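Side-chain contacts in origin of replication complex subunit 1B (Arabidopsis thaliana, PDB 5HH7), which serves in the complex that recognises origins of replication and, through the BAH-PHD cassette present here, reads the unmodified tail of histone H3: residues A[31-36]-A[207-212]; A[151-156]-A[214-219]; A[173-178]-A[222-227]. All coordinates share one frame; numbering follows the deposited sequence. Where two conformers were deposited one is given.

Contact 1. Residues A[31-36]-A[207-212]; sequences DVYVKR and GDDVFL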
loop_
_atom_site.group_PDB
_atom_site.type_symbol
_atom_site.label_atom_id
_atom_site.label_comp_id
_atom_site.label_asym_id
_atom_site.label_seq_id
_atom_site.Cartn_x
_atom_site.Cartn_y
_atom_site.Cartn_z
ATOM N N ASP A 31 4.289 -3.939 -8.051
ATOM C CA ASP A 31 3.064 -3.862 -7.265
ATOM C C ASP A 31 2.345 -2.557 -7.602
ATOM O O ASP A 31 2.980 -1.504 -7.706
ATOM C CB ASP A 31 3.397 -3.925 -5.774
ATOM C CG ASP A 31 4.099 -5.217 -5.389
ATOM O OD1 ASP A 31 3.545 -6.301 -5.669
ATOM O OD2 ASP A 31 5.215 -5.147 -4.827
ATOM N N VAL A 32 1.027 -2.622 -7.783
ATOM C CA VAL A 32 0.251 -1.454 -8.195
ATOM C C VAL A 32 -1.097 -1.354 -7.484
ATOM O O VAL A 32 -1.687 -2.369 -7.106
ATOM C CB VAL A 32 -0.025 -1.464 -9.722
ATOM C CG1 VAL A 32 1.240 -1.151 -10.517
ATOM C CG2 VAL A 32 -0.618 -2.799 -10.152
ATOM N N TYR A 33 -1.573 -0.124 -7.308
ATOM C CA TYR A 33 -2.954 0.117 -6.914
ATOM C C TYR A 33 -3.827 -0.051 -8.146
ATOM O O TYR A 33 -3.445 0.370 -9.244
ATOM C CB TYR A 33 -3.145 1.544 -6.399
ATOM C CG TYR A 33 -2.494 1.887 -5.078
ATOM C CD1 TYR A 33 -2.964 1.352 -3.884
ATOM C CD2 TYR A 33 -1.445 2.794 -5.018
ATOM C CE1 TYR A 33 -2.381 1.689 -2.668
ATOM C CE2 TYR A 33 -0.859 3.139 -3.813
ATOM C CZ TYR A 33 -1.333 2.588 -2.642
ATOM O OH TYR A 33 -0.747 2.938 -1.449
ATOM N N VAL A 34 -5.001 -0.651 -7.968
ATOM C CA VAL A 34 -5.919 -0.860 -9.083
ATOM C C VAL A 34 -7.345 -0.407 -8.770
ATOM O O VAL A 34 -7.880 -0.674 -7.688
ATOM C CB VAL A 34 -5.947 -2.337 -9.542
ATOM C CG1 VAL A 34 -6.925 -2.526 -10.699
ATOM C CG2 VAL A 34 -4.550 -2.799 -9.945
ATOM N N LYS A 35 -7.946 0.291 -9.726
ATOM C CA LYS A 35 -9.359 0.630 -9.673
ATOM C C LYS A 35 -10.077 -0.150 -10.764
ATOM O O LYS A 35 -10.006 0.209 -11.940
ATOM C CB LYS A 35 -9.549 2.130 -9.892
ATOM C CG LYS A 35 -10.995 2.575 -10.099
ATOM C CD LYS A 35 -11.806 2.419 -8.838
ATOM C CE LYS A 35 -12.664 3.645 -8.545
ATOM N NZ LYS A 35 -13.838 3.808 -9.458
ATOM N N ARG A 36 -10.764 -1.220 -10.379
ATOM C CA ARG A 36 -11.423 -2.086 -11.351
ATOM C C ARG A 36 -12.643 -1.415 -11.986
ATOM O O ARG A 36 -13.262 -0.534 -11.387
ATOM C CB ARG A 36 -11.810 -3.421 -10.708
ATOM C CG ARG A 36 -10.626 -4.205 -10.151
ATOM C CD ARG A 36 -11.035 -5.600 -9.685
ATOM N NE ARG A 36 -11.472 -6.453 -10.788
ATOM C CZ ARG A 36 -11.729 -7.753 -10.672
ATOM N NH1 ARG A 36 -11.587 -8.359 -9.499
ATOM N NH2 ARG A 36 -12.127 -8.450 -11.729
ATOM N N GLY A 207 7.632 6.612 2.659
ATOM C CA GLY A 207 6.380 7.233 2.263
ATOM C C GLY A 207 5.112 6.432 2.500
ATOM O O GLY A 207 5.128 5.357 3.105
ATOM N N ASP A 208 4.005 6.966 1.995
ATOM C CA ASP A 208 2.673 6.467 2.328
ATOM C C ASP A 208 2.312 5.150 1.641
ATOM O O ASP A 208 1.388 4.457 2.063
ATOM C CB ASP A 208 1.627 7.522 1.963
ATOM C CG ASP A 208 0.318 7.316 2.685
ATOM O OD1 ASP A 208 0.360 6.904 3.861
ATOM O OD2 ASP A 208 -0.747 7.575 2.084
ATOM N N ASP A 209 3.036 4.809 0.584
ATOM C CA ASP A 209 2.641 3.691 -0.261
ATOM C C ASP A 209 3.478 2.438 -0.021
ATOM O O ASP A 209 3.679 1.625 -0.923
ATOM C CB ASP A 209 2.683 4.126 -1.725
ATOM C CG ASP A 209 1.793 5.329 -1.986
ATOM O OD1 ASP A 209 0.580 5.233 -1.707
ATOM O OD2 ASP A 209 2.304 6.381 -2.424
ATOM N N VAL A 210 3.946 2.286 1.214
ATOM C CA VAL A 210 4.770 1.147 1.593
ATOM C C VAL A 210 3.961 0.144 2.406
ATOM O O VAL A 210 3.321 0.503 3.396
ATOM C CB VAL A 210 5.998 1.601 2.408
ATOM C CG1 VAL A 210 6.772 0.396 2.943
ATOM C CG2 VAL A 210 6.896 2.490 1.558
ATOM N N PHE A 211 3.993 -1.116 1.986
ATOM C CA PHE A 211 3.247 -2.160 2.675
ATOM C C PHE A 211 4.126 -3.358 2.987
ATOM O O PHE A 211 5.189 -3.538 2.395
ATOM C CB PHE A 211 2.043 -2.602 1.839
ATOM C CG PHE A 211 1.125 -1.477 1.478
ATOM C CD1 PHE A 211 0.123 -1.080 2.350
ATOM C CD2 PHE A 211 1.279 -0.797 0.281
ATOM C CE1 PHE A 211 -0.717 -0.028 2.026
ATOM C CE2 PHE A 211 0.443 0.256 -0.049
ATOM C CZ PHE A 211 -0.555 0.640 0.825
ATOM N N LEU A 212 3.665 -4.171 3.929
ATOM C CA LEU A 212 4.347 -5.397 4.308
ATOM C C LEU A 212 3.599 -6.590 3.737
ATOM O O LEU A 212 2.375 -6.659 3.835
ATOM C CB LEU A 212 4.376 -5.523 5.832
ATOM C CG LEU A 212 4.697 -6.919 6.380
ATOM C CD1 LEU A 212 6.154 -7.258 6.146
ATOM C CD2 LEU A 212 4.343 -7.028 7.869
#
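With CG set anti to the carbonyl carbon in both residues, at chi1 -69° in Y33 and much the same in D209, the phenol and the carboxylate reach toward each other, and F211, with a similar first torsion, brings its ring up beside them. The backbones stay far apart, the nearest CA atoms, those of Y33 and D209, being 9.4 Å from each other, so the gap is bridged by side chains, chiefly the long tyrosine. Y33 OH donates a hydrogen bond to D209 OD1 at 2.7 Å. The oxygen is met on its anti side, 15° out of the carboxylate plane, and the carboxylate lies at the edge of the tyrosine ring with the two planes 78° apart. Beside this bond the rim of the F211 ring meets the phenol end: F211 CZ is 3.2 Å from Y33 OH, which lies in the plane of that ring, and F211 CE2 is 3.9 Å from Y33 CZ. Tyrosine suits the place because its ring can be buried, here against M122 and L126 of helix 122-127, while its hydroxyl still finds an acceptor. Aspartate suits its own because OD2 forms a salt bridge with R190, so one carboxylate ties together strands 31-34 and 188-195 and the turn before strand 210-218. Next to it, D208 is held by R172 and R123, and D208 N and G207 O hydrogen-bond to side chains of the bound peptide. The contact lies inside the BAH domain, directly after residues 203-208, a region found experimentally to bind histone H3.

Contact 2. Residues A[151-156]-A[214-219]; sequences RARWYM and EYEYDV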
loop_
_atom_site.group_PDB
_atom_site.type_symbol
_atom_site.label_atom_id
_atom_site.label_comp_id
_atom_site.label_asym_id
_atom_site.label_seq_id
_atom_site.Cartn_x
_atom_site.Cartn_y
_atom_site.Cartn_z
ATOM N N ARG A 151 -2.056 -9.435 -16.200
ATOM C CA ARG A 151 -2.647 -10.452 -15.345
ATOM C C ARG A 151 -2.319 -10.056 -13.915
ATOM O O ARG A 151 -1.154 -10.073 -13.516
ATOM C CB ARG A 151 -2.090 -11.842 -15.657
ATOM C CG ARG A 151 -2.757 -12.955 -14.853
ATOM C CD ARG A 151 -2.339 -14.336 -15.329
ATOM N NE ARG A 151 -3.146 -15.388 -14.712
ATOM C CZ ARG A 151 -2.656 -16.369 -13.962
ATOM N NH1 ARG A 151 -1.352 -16.445 -13.736
ATOM N NH2 ARG A 151 -3.467 -17.281 -13.444
ATOM N N ALA A 152 -3.339 -9.676 -13.157
ATOM C CA ALA A 152 -3.142 -9.211 -11.794
ATOM C C ALA A 152 -3.230 -10.358 -10.800
ATOM O O ALA A 152 -4.127 -11.189 -10.891
ATOM C CB ALA A 152 -4.174 -8.147 -11.452
ATOM N N ARG A 153 -2.290 -10.401 -9.861
ATOM C CA ARG A 153 -2.381 -11.313 -8.728
ATOM C C ARG A 153 -2.734 -10.473 -7.510
ATOM O O ARG A 153 -1.919 -9.679 -7.037
ATOM C CB ARG A 153 -1.064 -12.056 -8.502
ATOM C CG ARG A 153 -1.156 -13.143 -7.432
ATOM C CD ARG A 153 0.173 -13.861 -7.216
ATOM N NE ARG A 153 0.074 -14.855 -6.147
ATOM C CZ ARG A 153 1.089 -15.604 -5.723
ATOM N NH1 ARG A 153 2.289 -15.477 -6.278
ATOM N NH2 ARG A 153 0.902 -16.483 -4.745
ATOM N N TRP A 154 -3.955 -10.646 -7.014
ATOM C CA TRP A 154 -4.510 -9.737 -6.015
ATOM C C TRP A 154 -3.880 -9.859 -4.633
ATOM O O TRP A 154 -3.659 -10.962 -4.131
ATOM C CB TRP A 154 -6.023 -9.942 -5.885
ATOM C CG TRP A 154 -6.792 -9.688 -7.146
ATOM C CD1 TRP A 154 -7.529 -10.596 -7.851
ATOM C CD2 TRP A 154 -6.902 -8.446 -7.852
ATOM N NE1 TRP A 154 -8.093 -9.995 -8.952
ATOM C CE2 TRP A 154 -7.726 -8.675 -8.975
ATOM C CE3 TRP A 154 -6.387 -7.164 -7.645
ATOM C CZ2 TRP A 154 -8.042 -7.670 -9.889
ATOM C CZ3 TRP A 154 -6.703 -6.167 -8.555
ATOM C CH2 TRP A 154 -7.524 -6.426 -9.660
ATOM N N TYR A 155 -3.603 -8.713 -4.021
ATOM C CA TYR A 155 -3.341 -8.669 -2.595
ATOM C C TYR A 155 -4.692 -8.619 -1.894
ATOM O O TYR A 155 -5.722 -8.334 -2.519
ATOM C CB TYR A 155 -2.502 -7.445 -2.214
ATOM C CG TYR A 155 -1.039 -7.539 -2.606
ATOM C CD1 TYR A 155 -0.136 -8.256 -1.827
ATOM C CD2 TYR A 155 -0.558 -6.899 -3.743
ATOM C CE1 TYR A 155 1.201 -8.346 -2.171
ATOM C CE2 TYR A 155 0.784 -6.983 -4.100
ATOM C CZ TYR A 155 1.658 -7.708 -3.307
ATOM O OH TYR A 155 2.990 -7.800 -3.641
ATOM N N MET A 156 -4.688 -8.901 -0.598
ATOM C CA MET A 156 -5.901 -8.823 0.202
ATOM C C MET A 156 -5.561 -8.311 1.598
ATOM O O MET A 156 -4.588 -8.753 2.206
ATOM C CB MET A 156 -6.582 -10.192 0.283
ATOM C CG MET A 156 -7.800 -10.243 1.211
ATOM S SD MET A 156 -8.604 -11.866 1.237
ATOM C CE MET A 156 -9.363 -11.898 -0.387
ATOM N N GLU A 214 4.333 -10.810 3.995
ATOM C CA GLU A 214 5.137 -11.972 4.338
ATOM C C GLU A 214 4.524 -13.253 3.783
ATOM O O GLU A 214 5.242 -14.196 3.450
ATOM C CB GLU A 214 5.281 -12.087 5.858
ATOM C CG GLU A 214 6.086 -13.302 6.318
ATOM C CD GLU A 214 6.541 -13.191 7.763
ATOM O OE1 GLU A 214 6.030 -12.309 8.482
ATOM O OE2 GLU A 214 7.420 -13.982 8.174
ATOM N N TYR A 215 3.198 -13.284 3.680
ATOM C CA TYR A 215 2.498 -14.528 3.368
ATOM C C TYR A 215 1.692 -14.524 2.084
ATOM O O TYR A 215 1.090 -13.519 1.698
ATOM C CB TYR A 215 1.552 -14.925 4.504
ATOM C CG TYR A 215 2.235 -15.100 5.832
ATOM C CD1 TYR A 215 2.876 -16.290 6.156
ATOM C CD2 TYR A 215 2.247 -14.069 6.763
ATOM C CE1 TYR A 215 3.504 -16.449 7.377
ATOM C CE2 TYR A 215 2.871 -14.216 7.979
ATOM C CZ TYR A 215 3.495 -15.405 8.285
ATOM O OH TYR A 215 4.116 -15.545 9.503
ATOM N N GLU A 216 1.685 -15.687 1.448
ATOM C CA GLU A 216 0.719 -16.013 0.422
ATOM C C GLU A 216 -0.509 -16.580 1.124
ATOM O O GLU A 216 -0.391 -17.446 1.990
ATOM C CB GLU A 216 1.309 -17.058 -0.522
ATOM C CG GLU A 216 0.323 -17.669 -1.493
ATOM C CD GLU A 216 0.933 -18.827 -2.258
ATOM O OE1 GLU A 216 1.935 -18.606 -2.973
ATOM O OE2 GLU A 216 0.420 -19.959 -2.129
ATOM N N TYR A 217 -1.684 -16.081 0.760
ATOM C CA TYR A 217 -2.927 -16.561 1.353
ATOM C C TYR A 217 -3.772 -17.260 0.303
ATOM O O TYR A 217 -4.219 -16.629 -0.651
ATOM C CB TYR A 217 -3.714 -15.393 1.951
ATOM C CG TYR A 217 -5.072 -15.767 2.526
ATOM C CD1 TYR A 217 -5.176 -16.618 3.618
ATOM C CD2 TYR A 217 -6.246 -15.247 1.986
ATOM C CE1 TYR A 217 -6.413 -16.951 4.158
ATOM C CE2 TYR A 217 -7.492 -15.578 2.518
ATOM C CZ TYR A 217 -7.567 -16.428 3.604
ATOM O OH TYR A 217 -8.798 -16.754 4.139
ATOM N N ASP A 218 -3.984 -18.561 0.462
ATOM C CA ASP A 218 -4.885 -19.259 -0.442
ATOM C C ASP A 218 -6.305 -19.093 0.058
ATOM O O ASP A 218 -6.666 -19.610 1.115
ATOM C CB ASP A 218 -4.541 -20.742 -0.571
ATOM C CG ASP A 218 -5.300 -21.405 -1.709
ATOM O OD1 ASP A 218 -6.447 -21.851 -1.488
ATOM O OD2 ASP A 218 -4.757 -21.458 -2.832
ATOM N N VAL A 219 -7.105 -18.361 -0.709
ATOM C CA VAL A 219 -8.454 -18.003 -0.298
ATOM C C VAL A 219 -9.372 -19.225 -0.180
ATOM O O VAL A 219 -10.248 -19.267 0.683
ATOM C CB VAL A 219 -9.058 -16.950 -1.257
ATOM C CG1 VAL A 219 -10.480 -16.590 -0.848
ATOM C CG2 VAL A 219 -8.171 -15.700 -1.293
#
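At the edge of the R153 guanidinium, in its plane, lies E216 OE1, while the Y217 ring is approached obliquely by M156 SD and has the backbone N of V219 over one face, offset toward the rim. These groups join two strands of the BAH-domain beta-sheet, 148-156 and 210-218, with V219 following just past the end of the second. The two are not direct neighbours: strand 175-184 pairs with both, and the side chains must reach across it. The touching parts of the chain are strongly crossed. R153 has CG anti to the backbone N (chi1 -173°) and stays extended to NE, which carries its head group to the glutamate. The resulting salt bridge, R153 NH2 to E216 OE1 at 3.0 Å, is also a hydrogen bond, but a bent one, with an N-H...O angle of 136°. Although the oxygen lies in the guanidinium plane, the nitrogen stands well above the carboxylate plane, the two groups being turned 58° against each other. Both ends have other partners on the intervening strand, which is consistent with the skewed geometry: R153 NE bonds to T177 O, and E216 OE2 accepts from N178 ND2. Arginine, with several N-H groups, can serve the backbone and the acid together. The second patch is apolar. M156 is extended as far as its sulfur and then bends at chi3, and this flexible, unbranched chain brings SD obliquely to the Y217 ring in a Met-aromatic contact, 4.1 Å from Y217 CE2. Beyond the sulfur, the methyl M156 CE meets one branch of the valine, V219 CG2, at 4.1 Å.

Contact 3. Residues A[173-178]-A[222-227]; sequences ELYLTN and RSFKRL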
loop_
_atom_site.group_PDB
_atom_site.type_symbol
_atom_site.label_atom_id
_atom_site.label_comp_id
_atom_site.label_asym_id
_atom_site.label_seq_id
_atom_site.Cartn_x
_atom_site.Cartn_y
_atom_site.Cartn_z
ATOM N N GLU A 173 -0.059 -4.330 6.642
ATOM C CA GLU A 173 0.192 -5.687 6.156
ATOM C C GLU A 173 -0.833 -6.167 5.130
ATOM O O GLU A 173 -2.035 -5.972 5.298
ATOM C CB GLU A 173 0.283 -6.685 7.318
ATOM C CG GLU A 173 0.660 -8.100 6.871
ATOM C CD GLU A 173 0.971 -9.028 8.029
ATOM O OE1 GLU A 173 0.700 -8.651 9.189
ATOM O OE2 GLU A 173 1.502 -10.133 7.777
ATOM N N LEU A 174 -0.335 -6.789 4.062
ATOM C CA LEU A 174 -1.175 -7.387 3.033
ATOM C C LEU A 174 -0.830 -8.864 2.899
ATOM O O LEU A 174 0.281 -9.278 3.237
ATOM C CB LEU A 174 -0.921 -6.711 1.684
ATOM C CG LEU A 174 -1.096 -5.194 1.621
ATOM C CD1 LEU A 174 -0.644 -4.663 0.269
ATOM C CD2 LEU A 174 -2.549 -4.817 1.902
ATOM N N TYR A 175 -1.778 -9.647 2.394
ATOM C CA TYR A 175 -1.515 -11.024 1.991
ATOM C C TYR A 175 -1.574 -11.099 0.474
ATOM O O TYR A 175 -2.421 -10.456 -0.144
ATOM C CB TYR A 175 -2.575 -11.965 2.555
ATOM C CG TYR A 175 -2.669 -11.980 4.058
ATOM C CD1 TYR A 175 -1.526 -12.047 4.847
ATOM C CD2 TYR A 175 -3.904 -11.936 4.692
ATOM C CE1 TYR A 175 -1.615 -12.065 6.232
ATOM C CE2 TYR A 175 -4.003 -11.953 6.071
ATOM C CZ TYR A 175 -2.856 -12.018 6.836
ATOM O OH TYR A 175 -2.960 -12.039 8.209
ATOM N N LEU A 176 -0.682 -11.883 -0.127
ATOM C CA LEU A 176 -0.736 -12.118 -1.565
ATOM C C LEU A 176 -1.574 -13.359 -1.852
ATOM O O LEU A 176 -1.190 -14.471 -1.500
ATOM C CB LEU A 176 0.670 -12.287 -2.142
ATOM C CG LEU A 176 0.723 -12.400 -3.670
ATOM C CD1 LEU A 176 0.009 -11.219 -4.309
ATOM C CD2 LEU A 176 2.166 -12.487 -4.158
ATOM N N THR A 177 -2.727 -13.174 -2.484
ATOM C CA THR A 177 -3.626 -14.299 -2.709
ATOM C C THR A 177 -3.212 -15.113 -3.923
ATOM O O THR A 177 -2.284 -14.749 -4.650
ATOM C CB THR A 177 -5.074 -13.832 -2.928
ATOM O OG1 THR A 177 -5.196 -13.252 -4.234
ATOM C CG2 THR A 177 -5.469 -12.811 -1.878
ATOM N N ASN A 178 -3.913 -16.223 -4.132
ATOM C CA ASN A 178 -3.786 -16.992 -5.356
ATOM C C ASN A 178 -4.968 -16.721 -6.280
ATOM O O ASN A 178 -5.341 -17.564 -7.095
ATOM C CB ASN A 178 -3.663 -18.483 -5.041
ATOM C CG ASN A 178 -2.399 -18.805 -4.265
ATOM O OD1 ASN A 178 -1.345 -18.211 -4.503
ATOM N ND2 ASN A 178 -2.499 -19.742 -3.326
ATOM N N ARG A 222 -7.992 -21.249 2.819
ATOM C CA ARG A 222 -7.854 -20.348 3.960
ATOM C C ARG A 222 -6.585 -20.674 4.731
ATOM O O ARG A 222 -6.597 -20.825 5.955
ATOM C CB ARG A 222 -9.097 -20.409 4.849
ATOM C CG ARG A 222 -10.329 -19.866 4.135
ATOM C CD ARG A 222 -11.628 -20.303 4.787
ATOM N NE ARG A 222 -12.776 -19.832 4.018
ATOM C CZ ARG A 222 -14.034 -20.169 4.271
ATOM N NH1 ARG A 222 -14.315 -20.990 5.276
ATOM N NH2 ARG A 222 -15.015 -19.687 3.515
ATOM N N SER A 223 -5.488 -20.787 3.988
ATOM C CA SER A 223 -4.212 -21.204 4.546
ATOM C C SER A 223 -3.105 -20.240 4.143
ATOM O O SER A 223 -3.206 -19.551 3.126
ATOM C CB SER A 223 -3.871 -22.619 4.076
ATOM O OG SER A 223 -3.807 -22.673 2.660
ATOM N N PHE A 224 -2.045 -20.202 4.944
ATOM C CA PHE A 224 -0.935 -19.288 4.703
ATOM C C PHE A 224 0.355 -20.031 4.404
ATOM O O PHE A 224 0.605 -21.116 4.934
ATOM C CB PHE A 224 -0.720 -18.366 5.906
ATOM C CG PHE A 224 -1.870 -17.444 6.177
ATOM C CD1 PHE A 224 -2.898 -17.829 7.021
ATOM C CD2 PHE A 224 -1.921 -16.188 5.590
ATOM C CE1 PHE A 224 -3.961 -16.980 7.273
ATOM C CE2 PHE A 224 -2.979 -15.333 5.844
ATOM C CZ PHE A 224 -4.001 -15.729 6.684
ATOM N N LYS A 225 1.172 -19.428 3.552
ATOM C CA LYS A 225 2.484 -19.956 3.219
ATOM C C LYS A 225 3.425 -18.767 3.109
ATOM O O LYS A 225 3.030 -17.707 2.628
ATOM C CB LYS A 225 2.420 -20.706 1.888
ATOM C CG LYS A 225 3.706 -21.395 1.474
ATOM C CD LYS A 225 3.501 -22.155 0.168
ATOM C CE LYS A 225 4.772 -22.855 -0.295
ATOM N NZ LYS A 225 4.541 -23.660 -1.531
ATOM N N ARG A 226 4.660 -18.929 3.566
ATOM C CA ARG A 226 5.638 -17.855 3.441
ATOM C C ARG A 226 5.993 -17.626 1.979
ATOM O O ARG A 226 6.161 -18.581 1.220
ATOM C CB ARG A 226 6.904 -18.182 4.229
ATOM C CG ARG A 226 6.778 -18.000 5.730
ATOM C CD ARG A 226 8.055 -18.450 6.424
ATOM N NE ARG A 226 8.064 -18.113 7.844
ATOM C CZ ARG A 226 9.063 -18.406 8.670
ATOM N NH1 ARG A 226 10.131 -19.053 8.216
ATOM N NH2 ARG A 226 8.995 -18.058 9.949
ATOM N N LEU A 227 6.095 -16.362 1.584
ATOM C CA LEU A 227 6.583 -16.030 0.250
ATOM C C LEU A 227 8.045 -16.442 0.128
ATOM O O LEU A 227 8.504 -16.837 -0.946
ATOM C CB LEU A 227 6.439 -14.532 -0.023
ATOM C CG LEU A 227 5.034 -14.003 -0.308
ATOM C CD1 LEU A 227 5.092 -12.518 -0.620
ATOM C CD2 LEU A 227 4.400 -14.763 -1.461
#
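Y175 offers the face of its ring to the edge of F224 in a T-shaped pair, the planes at 65° and the centroids 4.7 Å apart. F224 CE2 does the touching: it stands 3.3 Å above the tyrosine plane, over the ring centre, and is 3.5 Å from Y175 CZ. In such a geometry a weakly positive C-H edge points into the electron-rich face, which is why two aromatic residues suit each other here. Tyrosine is apt on the buried side because its OH is hydrogen-bonded to N169 ND2 while the face serves the phenylalanine. A second touch joins L176 to L227, whose side chains cross at about a right angle, with L176 CD2 and L227 CD2 4.2 Å apart. CG of L176 is anti to the backbone N (chi1 -174°), which sends its branched end toward L227. L176 is buried, whereas L227, just past the end of strand 223-226, is exposed, so leucine suits the outer position by setting a methyl against its buried partner. Strand 210-218 lies between the partners in the sheet, pairing parallel with strand 175-184 and antiparallel with the edge strand 223-226, and its Y217 ring also meets F224.

Overall arrangement
From the N terminus, strand 31-34 comes first, and contact 1 closes the longest loop, running through the zinc-bearing PHD finger and much of the BAH domain before returning at 207-212. Contact 2 opens at 151-156 inside that loop and closes at 214-219, beyond its end; contact 3 opens at 173-178, inside both, and closes last, at 222-227. The three therefore cross one another and none nests. Contacts 1 and 2 share strand 210-218, and their segments meet where D31 OD1 is hydrogen-bonded to Y155 OH. Contacts 2 and 3, with centres 6 Å apart, interleave neighbouring strands of one sheet, tying the chain's C-terminal end into the BAH fold.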